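Local atomic coordinates of long form salivary protein D7L1 (Culex quinquefasciatus, PDB entry 6V4C), a protein that binds and sequesters adenine nucleotides and nucleosides, above all ADP and ATP, inhibiting platelet aggregation and so helping female mosquitoes to take blood from vertebrates. Residues Phe158-Asp161 / Gly162-Ala165; Pro178-Ile181 / Lys182-Cys186. All coordinates share one frame; numbering follows the deposited sequence. Where two conformers were deposited one is given.

Interaction 1 (Phe158-Asp161 / Gly162-Ala165); sequences FYQD and GEAA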
ATOM      1  N   PHE A 158      20.451   5.775  -1.120  1.00 40.24           N
ATOM      2  CA  PHE A 158      21.604   4.960  -1.471  1.00 39.44           C
ATOM      3  C   PHE A 158      22.428   5.488  -2.632  1.00 41.52           C
ATOM      4  O   PHE A 158      23.593   5.095  -2.760  1.00 44.51           O
ATOM      5  CB  PHE A 158      21.170   3.520  -1.785  1.00 39.75           C
ATOM      6  CG  PHE A 158      20.292   2.912  -0.727  1.00 41.22           C
ATOM      7  CD1 PHE A 158      20.776   2.700   0.554  1.00 44.47           C
ATOM      8  CD2 PHE A 158      18.985   2.562  -1.010  1.00 39.81           C
ATOM      9  CE1 PHE A 158      19.971   2.148   1.534  1.00 44.17           C
ATOM     10  CE2 PHE A 158      18.174   2.007  -0.037  1.00 41.45           C
ATOM     11  CZ  PHE A 158      18.668   1.799   1.237  1.00 43.59           C
ATOM     12  N   TYR A 159      21.877   6.361  -3.474  1.00 41.06           N
ATOM     13  CA  TYR A 159      22.571   6.819  -4.664  1.00 40.53           C
ATOM     14  C   TYR A 159      22.639   8.337  -4.695  1.00 37.65           C
ATOM     15  O   TYR A 159      21.713   9.030  -4.261  1.00 40.16           O
ATOM     16  CB  TYR A 159      21.865   6.351  -5.941  1.00 38.95           C
ATOM     17  CG  TYR A 159      21.865   4.858  -6.142  1.00 38.94           C
ATOM     18  CD1 TYR A 159      23.005   4.198  -6.580  1.00 42.37           C
ATOM     19  CD2 TYR A 159      20.724   4.108  -5.902  1.00 37.25           C
ATOM     20  CE1 TYR A 159      23.010   2.831  -6.769  1.00 41.95           C
ATOM     21  CE2 TYR A 159      20.716   2.740  -6.088  1.00 40.15           C
ATOM     22  CZ  TYR A 159      21.863   2.106  -6.521  1.00 40.95           C
ATOM     23  OH  TYR A 159      21.861   0.742  -6.706  1.00 41.45           O
ATOM     24  N   GLN A 160      23.749   8.847  -5.220  1.00 42.80           N
ATOM     25  CA  GLN A 160      23.831  10.252  -5.583  1.00 44.33           C
ATOM     26  C   GLN A 160      23.128  10.462  -6.915  1.00 43.34           C
ATOM     27  O   GLN A 160      23.217   9.624  -7.817  1.00 45.16           O
ATOM     28  CB  GLN A 160      25.289  10.684  -5.718  1.00 49.52           C
ATOM     29  CG  GLN A 160      26.042  10.757  -4.406  1.00 58.06           C
ATOM     30  CD  GLN A 160      27.288  11.615  -4.508  1.00 68.87           C
ATOM     31  OE1 GLN A 160      28.402  11.143  -4.284  1.00 68.94           O
ATOM     32  NE2 GLN A 160      27.103  12.887  -4.848  1.00 72.03           N
ATOM     33  N   ASP A 161      22.418  11.582  -7.027  1.00 48.83           N
ATOM     34  CA  ASP A 161      21.732  11.912  -8.267  1.00 48.56           C
ATOM     35  C   ASP A 161      22.719  11.915  -9.425  1.00 51.28           C
ATOM     36  O   ASP A 161      23.793  12.514  -9.340  1.00 49.90           O
ATOM     37  CB  ASP A 161      21.072  13.286  -8.143  1.00 47.14           C
ATOM     38  CG  ASP A 161      19.869  13.276  -7.221  1.00 49.85           C
ATOM     39  OD1 ASP A 161      19.583  12.217  -6.623  1.00 51.60           O
ATOM     40  OD2 ASP A 161      19.203  14.326  -7.101  1.00 49.25           O
ATOM     41  N   GLY A 162      22.360  11.214 -10.495  1.00 41.71           N
ATOM     42  CA  GLY A 162      23.149  11.209 -11.705  1.00 40.72           C
ATOM     43  C   GLY A 162      24.334  10.270 -11.718  1.00 42.81           C
ATOM     44  O   GLY A 162      25.032  10.208 -12.737  1.00 44.98           O
ATOM     45  N   GLU A 163      24.596   9.541 -10.636  1.00 41.98           N
ATOM     46  CA  GLU A 163      25.728   8.626 -10.648  1.00 44.84           C
ATOM     47  C   GLU A 163      25.432   7.426 -11.544  1.00 46.21           C
ATOM     48  O   GLU A 163      24.280   7.022 -11.721  1.00 45.53           O
ATOM     49  CB  GLU A 163      26.109   8.188  -9.232  1.00 46.02           C
ATOM     50  CG  GLU A 163      25.302   7.039  -8.654  1.00 44.38           C
ATOM     51  CD  GLU A 163      25.909   6.505  -7.367  1.00 46.07           C
ATOM     52  OE1 GLU A 163      26.779   5.610  -7.438  1.00 50.78           O
ATOM     53  OE2 GLU A 163      25.526   6.992  -6.284  1.00 42.45           O
ATOM     54  N   ALA A 164      26.500   6.860 -12.117  1.00 44.75           N
ATOM     55  CA  ALA A 164      26.352   5.895 -13.203  1.00 44.34           C
ATOM     56  C   ALA A 164      25.530   4.682 -12.787  1.00 45.41           C
ATOM     57  O   ALA A 164      24.664   4.226 -13.542  1.00 43.56           O
ATOM     58  CB  ALA A 164      27.726   5.468 -13.723  1.00 46.89           C
ATOM     59  N   ALA A 165      25.786   4.141 -11.592  1.00 44.34           N
ATOM     60  CA  ALA A 165      25.018   2.986 -11.141  1.00 44.95           C
ATOM     61  C   ALA A 165      23.541   3.329 -11.013  1.00 40.19           C
ATOM     62  O   ALA A 165      22.674   2.511 -11.342  1.00 41.53           O
ATOM     63  CB  ALA A 165      25.574   2.470  -9.814  1.00 45.13           C
TER
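Q160 and E163 hold each other twice across a type II beta turn that leads from the end of helix 150-158 into helix 164-172. The turn runs from Q160 to E163, and its closing bond joins E163 N to Q160 O at 3.1 Å, nearly straight at 166°, although the donor stands well above the plane of the carbonyl. G162 takes the third position with a positive phi, as is usual for glycine in this turn type. The second bond goes the other way: the side chain of E163 reaches back over the turn and its OE2 accepts from Q160 N at 2.8 Å, using the lone pair that faces away from OE1. With CG set between the backbone N and the carbonyl carbon (chi1 83°) and the chain extended beyond it, the carboxylate is carried across to the start of the turn. The N-H groups of the first and last residues of the turn, Q160 and E163, thus each find an acceptor within it. OE2 also has a long, weak ion pair with K179, which would probably favour the charged carboxylate. D161, in contrast, turns outward from the turn and makes a salt bridge through OD1 to R152 on the preceding helix. The ring of buried Y159 presents its edge to the carboxylate: the two planes lie 86° apart and E163 CD, in the plane of the ring, is 3.8 Å from Y159 CD1. The phenol oxygen is satisfied by D177, while the ring packs nearly parallel to that of Y166. E163 is also the N-cap residue of helix 164-172, and in the first turn of that helix A165 CB comes within 4.0 Å of Y159 CE1.

Interaction 2 (Pro178-Ile181 / Lys182-Cys186); sequences PKFI and KHSNC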
ATOM      1  N   PRO A 178      27.199  -2.799  -5.556  1.00 60.78           N
ATOM      2  CA  PRO A 178      26.851  -3.285  -4.210  1.00 61.22           C
ATOM      3  C   PRO A 178      25.707  -2.542  -3.536  1.00 56.99           C
ATOM      4  O   PRO A 178      25.066  -3.110  -2.647  1.00 58.53           O
ATOM      5  CB  PRO A 178      28.162  -3.126  -3.426  1.00 62.79           C
ATOM      6  CG  PRO A 178      28.921  -2.076  -4.172  1.00 66.24           C
ATOM      7  CD  PRO A 178      28.586  -2.305  -5.615  1.00 62.61           C
ATOM      8  N   LYS A 179      25.435  -1.290  -3.926  0.54 49.86           N
ATOM      9  CA  LYS A 179      24.345  -0.538  -3.315  0.54 48.74           C
ATOM     10  C   LYS A 179      22.974  -1.070  -3.711  0.54 47.16           C
ATOM     11  O   LYS A 179      21.991  -0.778  -3.022  0.54 45.29           O
ATOM     12  CB  LYS A 179      24.433   0.940  -3.702  0.54 48.12           C
ATOM     13  CG  LYS A 179      25.657   1.673  -3.189  0.54 49.58           C
ATOM     14  CD  LYS A 179      25.818   2.992  -3.932  0.54 50.26           C
ATOM     15  CE  LYS A 179      26.736   3.951  -3.195  0.54 51.30           C
ATOM     16  NZ  LYS A 179      26.857   5.243  -3.926  0.54 50.83           N
ATOM     17  N   PHE A 180      22.882  -1.834  -4.803  1.00 45.54           N
ATOM     18  CA  PHE A 180      21.583  -2.307  -5.269  1.00 43.50           C
ATOM     19  C   PHE A 180      20.963  -3.337  -4.335  1.00 42.94           C
ATOM     20  O   PHE A 180      19.745  -3.544  -4.381  1.00 38.66           O
ATOM     21  CB  PHE A 180      21.676  -2.856  -6.695  1.00 41.36           C
ATOM     22  CG  PHE A 180      20.335  -3.091  -7.337  1.00 40.43           C
ATOM     23  CD1 PHE A 180      19.597  -2.031  -7.837  1.00 37.98           C
ATOM     24  CD2 PHE A 180      19.808  -4.371  -7.428  1.00 41.09           C
ATOM     25  CE1 PHE A 180      18.359  -2.240  -8.424  1.00 37.92           C
ATOM     26  CE2 PHE A 180      18.570  -4.589  -8.014  1.00 40.67           C
ATOM     27  CZ  PHE A 180      17.845  -3.522  -8.512  1.00 37.60           C
ATOM     28  N   ILE A 181      21.762  -3.986  -3.487  1.00 42.82           N
ATOM     29  CA  ILE A 181      21.191  -4.900  -2.502  1.00 43.37           C
ATOM     30  C   ILE A 181      20.320  -4.135  -1.511  1.00 40.20           C
ATOM     31  O   ILE A 181      19.193  -4.540  -1.206  1.00 41.99           O
ATOM     32  CB  ILE A 181      22.299  -5.716  -1.811  1.00 45.51           C
ATOM     33  CG1 ILE A 181      22.967  -6.654  -2.823  1.00 45.07           C
ATOM     34  CG2 ILE A 181      21.732  -6.505  -0.648  1.00 46.74           C
ATOM     35  CD1 ILE A 181      24.056  -7.523  -2.235  1.00 49.68           C
ATOM     36  N   LYS A 182      20.820  -3.002  -1.014  1.00 45.45           N
ATOM     37  CA  LYS A 182      20.021  -2.177  -0.113  1.00 45.37           C
ATOM     38  C   LYS A 182      18.844  -1.543  -0.843  1.00 41.53           C
ATOM     39  O   LYS A 182      17.742  -1.446  -0.289  1.00 39.83           O
ATOM     40  CB  LYS A 182      20.883  -1.078   0.506  1.00 47.62           C
ATOM     41  CG  LYS A 182      22.008  -1.550   1.406  1.00 50.38           C
ATOM     42  CD  LYS A 182      22.736  -0.345   1.990  1.00 53.74           C
ATOM     43  CE  LYS A 182      24.083  -0.714   2.585  1.00 59.57           C
ATOM     44  NZ  LYS A 182      24.833   0.509   2.992  1.00 57.43           N
ATOM     45  N   HIS A 183      19.064  -1.094  -2.080  1.00 40.69           N
ATOM     46  CA  HIS A 183      18.019  -0.387  -2.814  1.00 39.48           C
ATOM     47  C   HIS A 183      16.868  -1.319  -3.170  1.00 39.72           C
ATOM     48  O   HIS A 183      15.697  -0.975  -2.975  1.00 39.16           O
ATOM     49  CB  HIS A 183      18.609   0.265  -4.067  1.00 39.43           C
ATOM     50  CG  HIS A 183      17.629   1.095  -4.835  1.00 37.21           C
ATOM     51  ND1 HIS A 183      17.197   0.757  -6.100  1.00 40.27           N
ATOM     52  CD2 HIS A 183      16.993   2.248  -4.519  1.00 36.31           C
ATOM     53  CE1 HIS A 183      16.340   1.665  -6.529  1.00 36.84           C
ATOM     54  NE2 HIS A 183      16.198   2.581  -5.587  1.00 36.02           N
ATOM     55  N   SER A 184      17.183  -2.506  -3.692  1.00 35.71           N
ATOM     56  CA  SER A 184      16.129  -3.448  -4.056  1.00 36.44           C
ATOM     57  C   SER A 184      15.425  -4.018  -2.830  1.00 36.95           C
ATOM     58  O   SER A 184      14.243  -4.370  -2.909  1.00 37.17           O
ATOM     59  CB  SER A 184      16.674  -4.554  -4.963  1.00 37.17           C
ATOM     60  OG  SER A 184      17.773  -5.217  -4.363  1.00 38.72           O
ATOM     61  N   ASN A 185      16.118  -4.113  -1.693  1.00 38.40           N
ATOM     62  CA  ASN A 185      15.426  -4.463  -0.457  1.00 37.36           C
ATOM     63  C   ASN A 185      14.404  -3.393  -0.086  1.00 41.19           C
ATOM     64  O   ASN A 185      13.272  -3.706   0.304  1.00 36.94           O
ATOM     65  CB  ASN A 185      16.435  -4.667   0.674  1.00 38.73           C
ATOM     66  CG  ASN A 185      15.767  -4.971   2.003  1.00 40.34           C
ATOM     67  OD1 ASN A 185      15.231  -6.063   2.206  1.00 42.92           O
ATOM     68  ND2 ASN A 185      15.804  -4.012   2.919  1.00 42.96           N
ATOM     69  N   CYS A 186      14.786  -2.123  -0.219  1.00 39.90           N
ATOM     70  CA  CYS A 186      13.876  -1.029   0.101  1.00 37.44           C
ATOM     71  C   CYS A 186      12.675  -1.014  -0.837  1.00 38.99           C
ATOM     72  O   CYS A 186      11.533  -0.845  -0.390  1.00 38.60           O
ATOM     73  CB  CYS A 186      14.643   0.294   0.038  1.00 39.04           C
ATOM     74  SG  CYS A 186      13.722   1.798   0.474  1.00 46.76           S
TER
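S184 meets F180, one turn back along helix 179-190, twice: with its CB over the ring and with its OG and N on the F180 carbonyl. The CB stands over one face, 4.0 Å from the ring centroid and 28° off the normal, a CH-pi contact whose closest approach is 3.6 Å to F180 CE2. The hydroxyl is placed between the backbone N and the carbonyl carbon (chi1 56°), and from there OG donates to F180 O at 2.6 Å. That carbonyl also receives the helical bond from S184 N at 2.8 Å, so two donors of one residue grip a single oxygen. On the neighbouring flank F180 CE1 meets H183 ND1 at 4.0 Å, lying at the edge of the imidazole in its plane; the ring planes are 51° apart. This buried side is closed by helix 164-172, whose V169 touches the side chains of both F180 and H183, and by Y159 and Y240, which meet H183 and F180 respectively edge to face. Elsewhere the two segments touch more loosely. The CB of I181 points away from the following turn, N185 gives its OD1 to R189, and the backbone does the joining, through N185 N to I181 O at 3.1 Å. I181 and N185 lie against helix 235-247 (R237, A236), leaving extended K182 as the solvent-exposed one. An amphipathic helix results, pinned to helix 150-158 by the C186-C154 disulfide, in keeping with the disulfide-linked helical fold of the PBP/GOBP family.

How the interactions relate
Interaction 1 is a surface turn and interaction 2 a partly buried stretch of helix, both in the same PBP/GOBP domain, with centres about 13 Å apart. At 158-165 a side-chain carboxylate and one turn bond shape an irregular connection; at 178-186 regular i to i+4 bonds set the backbone, and aromatic rings mark the inner face. The two meet directly: Y159 and F158 of interaction 1 lean on helix 179-190, Y159 against F180, F158 against K182 and C186. The aliphatic chain of K179 packs along the same seam, its CD 3.3 Å from F158 O.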